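Local atomic coordinates of down syndrome cell adhesion molecule, isoform AK (Drosophila melanogaster, PDB entry 4WVR), a protein that mediates homophilic cell adhesion, probably in neuronal self-recognition, through homodimerization in which this variable immunoglobulin domain is likely to take part. Residues W43-R48 with G80-I85. Sequence-based numbering, arbitrary orientation.
Sequences WTLNSR and GVFKCI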
ATOM      1  N   TRP A  43      -7.069  -9.793   8.323  1.00 29.25           N
ATOM      2  CA  TRP A  43      -7.946  -8.651   8.124  1.00 29.95           C
ATOM      3  C   TRP A  43      -9.397  -8.960   8.476  1.00 35.87           C
ATOM      4  O   TRP A  43      -9.857 -10.094   8.334  1.00 29.55           O
ATOM      5  CB  TRP A  43      -7.870  -8.173   6.673  1.00 30.11           C
ATOM      6  CG  TRP A  43      -6.534  -7.631   6.260  1.00 27.00           C
ATOM      7  CD1 TRP A  43      -5.448  -8.349   5.844  1.00 30.53           C
ATOM      8  CD2 TRP A  43      -6.149  -6.253   6.199  1.00 23.83           C
ATOM      9  NE1 TRP A  43      -4.410  -7.504   5.537  1.00 27.14           N
ATOM     10  CE2 TRP A  43      -4.815  -6.211   5.745  1.00 25.86           C
ATOM     11  CE3 TRP A  43      -6.801  -5.050   6.492  1.00 28.04           C
ATOM     12  CZ2 TRP A  43      -4.122  -5.013   5.575  1.00 21.61           C
ATOM     13  CZ3 TRP A  43      -6.110  -3.857   6.319  1.00 27.08           C
ATOM     14  CH2 TRP A  43      -4.784  -3.850   5.867  1.00 23.12           C
ATOM     15  N   THR A  44     -10.115  -7.940   8.934  1.00 30.65           N
ATOM     16  CA  THR A  44     -11.562  -8.037   9.082  1.00 29.99           C
ATOM     17  C   THR A  44     -12.241  -6.826   8.450  1.00 30.11           C
ATOM     18  O   THR A  44     -11.664  -5.740   8.379  1.00 30.98           O
ATOM     19  CB  THR A  44     -11.993  -8.150  10.565  1.00 33.76           C
ATOM     20  OG1 THR A  44     -11.549  -6.997  11.292  1.00 33.66           O
ATOM     21  CG2 THR A  44     -11.414  -9.401  11.200  1.00 34.70           C
ATOM     22  N   LEU A  45     -13.457  -7.034   7.963  1.00 30.07           N
ATOM     23  CA  LEU A  45     -14.303  -5.947   7.492  1.00 28.13           C
ATOM     24  C   LEU A  45     -15.590  -5.961   8.298  1.00 40.56           C
ATOM     25  O   LEU A  45     -16.392  -6.883   8.164  1.00 35.18           O
ATOM     26  CB  LEU A  45     -14.608  -6.083   6.000  1.00 33.50           C
ATOM     27  CG  LEU A  45     -15.651  -5.113   5.442  1.00 35.86           C
ATOM     28  CD1 LEU A  45     -15.217  -3.670   5.667  1.00 37.55           C
ATOM     29  CD2 LEU A  45     -15.909  -5.379   3.965  1.00 34.03           C
ATOM     30  N   ASN A  46     -15.776  -4.944   9.136  1.00 39.36           N
ATOM     31  CA  ASN A  46     -16.890  -4.911  10.079  1.00 39.36           C
ATOM     32  C   ASN A  46     -16.921  -6.180  10.924  1.00 40.88           C
ATOM     33  O   ASN A  46     -17.946  -6.860  11.010  1.00 46.43           O
ATOM     34  CB  ASN A  46     -18.216  -4.718   9.344  1.00 36.92           C
ATOM     35  CG  ASN A  46     -18.242  -3.444   8.527  1.00 35.79           C
ATOM     36  OD1 ASN A  46     -17.857  -2.380   9.006  1.00 38.20           O
ATOM     37  ND2 ASN A  46     -18.680  -3.550   7.282  1.00 41.84           N
ATOM     38  N   SER A  47     -15.763  -6.497  11.500  1.00 39.52           N
ATOM     39  CA  SER A  47     -15.576  -7.585  12.462  1.00 47.35           C
ATOM     40  C   SER A  47     -15.617  -8.995  11.866  1.00 43.24           C
ATOM     41  O   SER A  47     -15.297  -9.958  12.557  1.00 51.44           O
ATOM     42  CB  SER A  47     -16.612  -7.482  13.588  1.00 52.87           C
ATOM     43  OG  SER A  47     -16.529  -6.222  14.230  1.00 59.25           O
ATOM     44  N   ARG A  48     -15.993  -9.132  10.598  1.00 40.90           N
ATOM     45  CA  ARG A  48     -15.982 -10.457   9.983  1.00 44.53           C
ATOM     46  C   ARG A  48     -14.714 -10.655   9.141  1.00 49.51           C
ATOM     47  O   ARG A  48     -14.323  -9.779   8.362  1.00 35.18           O
ATOM     48  CB  ARG A  48     -17.240 -10.689   9.137  1.00 44.76           C
ATOM     49  CG  ARG A  48     -17.343  -9.826   7.896  1.00 53.83           C
ATOM     50  CD  ARG A  48     -18.640 -10.057   7.144  1.00 65.16           C
ATOM     51  NE  ARG A  48     -18.701  -9.258   5.922  1.00 70.11           N
ATOM     52  CZ  ARG A  48     -19.084  -7.985   5.879  1.00 65.24           C
ATOM     53  NH1 ARG A  48     -19.443  -7.359   6.993  1.00 65.32           N
ATOM     54  NH2 ARG A  48     -19.109  -7.336   4.723  1.00 63.93           N
ATOM     55  N   GLY A  80     -17.363   0.240   5.314  1.00 35.38           N
ATOM     56  CA  GLY A  80     -17.172  -0.156   6.693  1.00 32.12           C
ATOM     57  C   GLY A  80     -15.757  -0.079   7.223  1.00 36.75           C
ATOM     58  O   GLY A  80     -14.867   0.518   6.611  1.00 32.18           O
ATOM     59  N   VAL A  81     -15.556  -0.703   8.377  1.00 33.46           N
ATOM     60  CA  VAL A  81     -14.289  -0.628   9.088  1.00 32.65           C
ATOM     61  C   VAL A  81     -13.357  -1.771   8.702  1.00 29.43           C
ATOM     62  O   VAL A  81     -13.662  -2.939   8.935  1.00 32.40           O
ATOM     63  CB  VAL A  81     -14.506  -0.653  10.613  1.00 32.74           C
ATOM     64  CG1 VAL A  81     -13.185  -0.443  11.343  1.00 30.22           C
ATOM     65  CG2 VAL A  81     -15.521   0.406  11.018  1.00 39.98           C
ATOM     66  N   PHE A  82     -12.221  -1.426   8.106  1.00 28.59           N
ATOM     67  CA  PHE A  82     -11.192  -2.412   7.812  1.00 26.82           C
ATOM     68  C   PHE A  82     -10.197  -2.465   8.957  1.00 29.77           C
ATOM     69  O   PHE A  82      -9.631  -1.447   9.350  1.00 26.63           O
ATOM     70  CB  PHE A  82     -10.475  -2.087   6.499  1.00 24.15           C
ATOM     71  CG  PHE A  82     -11.314  -2.325   5.278  1.00 25.22           C
ATOM     72  CD1 PHE A  82     -12.205  -1.366   4.836  1.00 25.51           C
ATOM     73  CD2 PHE A  82     -11.208  -3.512   4.572  1.00 24.27           C
ATOM     74  CE1 PHE A  82     -12.980  -1.585   3.712  1.00 32.91           C
ATOM     75  CE2 PHE A  82     -11.980  -3.738   3.450  1.00 29.66           C
ATOM     76  CZ  PHE A  82     -12.866  -2.773   3.020  1.00 29.23           C
ATOM     77  N   LYS A  83      -9.989  -3.657   9.498  1.00 25.73           N
ATOM     78  CA  LYS A  83      -9.046  -3.816  10.587  1.00 27.43           C
ATOM     79  C   LYS A  83      -7.930  -4.765  10.197  1.00 27.17           C
ATOM     80  O   LYS A  83      -8.178  -5.840   9.657  1.00 29.18           O
ATOM     81  CB  LYS A  83      -9.753  -4.323  11.845  1.00 26.42           C
ATOM     82  CG  LYS A  83      -8.829  -4.495  13.042  1.00 35.21           C
ATOM     83  CD  LYS A  83      -9.567  -5.115  14.217  1.00 45.67           C
ATOM     84  CE  LYS A  83     -10.779  -4.281  14.608  1.00 41.38           C
ATOM     85  NZ  LYS A  83     -11.545  -4.911  15.720  1.00 50.39           N
ATOM     86  N   CYS A  84      -6.698  -4.350  10.457  1.00 28.50           N
ATOM     87  CA  CYS A  84      -5.556  -5.235  10.319  1.00 29.92           C
ATOM     88  C   CYS A  84      -5.134  -5.718  11.694  1.00 33.24           C
ATOM     89  O   CYS A  84      -4.924  -4.909  12.595  1.00 30.29           O
ATOM     90  CB  CYS A  84      -4.388  -4.533   9.639  1.00 29.40           C
ATOM     91  SG  CYS A  84      -2.923  -5.581   9.544  1.00 32.39           S
ATOM     92  N   ILE A  85      -5.017  -7.032  11.851  1.00 28.12           N
ATOM     93  CA  ILE A  85      -4.591  -7.616  13.116  1.00 34.12           C
ATOM     94  C   ILE A  85      -3.249  -8.323  12.964  1.00 32.49           C
ATOM     95  O   ILE A  85      -3.095  -9.203  12.119  1.00 33.28           O
ATOM     96  CB  ILE A  85      -5.631  -8.615  13.654  1.00 39.08           C
ATOM     97  CG1 ILE A  85      -7.013  -7.962  13.716  1.00 33.95           C
ATOM     98  CG2 ILE A  85      -5.208  -9.136  15.024  1.00 36.59           C
ATOM     99  CD1 ILE A  85      -8.128  -8.932  14.019  1.00 40.61           C
TER
HETATM  100  O   HOH W   1     -13.478  -4.840  10.917  1.00 31.19           O
HETATM  101  O   HOH W   2     -12.663  -7.428  13.943  1.00 43.24           O
HETATM  102  O   HOH W   3     -14.062  -4.079  13.592  1.00 47.64           O
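Gly80 CA lies 3.3 Å from Asn46 OD1; a CB here would collide with Asn46 ND2, and would be jammed against the preceding carbonyl as well. Asn46 OD1 also accepts a bond from Val81 N at 2.9 Å, the donor standing well above the plane of the amide, while Asn46 ND2 is held by the carbonyl of Arg79. Val81 O takes the backbone N-H of Asn46 and receives a bond from a water that Thr44 OG1 and Ser47 N share, so the two central residues of the type I' turn from Leu45 to Arg48 are held to Val81, directly and through the water. Phe82 offers one ring face to Leu45, whose CD1 sits over the ring centre at 3.6 Å; Leu69 and Ile71 of the opposing sheet pack on Phe82 too. This is the C-F strand pair of an immunoglobulin sandwich, antiparallel, with Trp43, Leu45, Phe82 and Cys84 facing the core. On the outer face, Lys83 and Thr44 lie side by side, joined by two backbone bonds, with Thr44 OG1 3.3 Å from Lys83 CB. The lysine chain runs extended as far as CD and turns at chi3 (-57°), which swings CE aside; NZ bonds weakly to a second water, itself on Thr44 OG1, and Lys83 makes a cation-pi contact with Phe94. Cys84, disulfide-bonded to Cys30, lays CB over the six-membered ring of Trp43, 3.8 Å from its centroid, with SG above the same face at 4.4 Å. An alanine at Trp43 would probably open a gap beside the disulfide and leave Ser67 OG without its indole N-H partner.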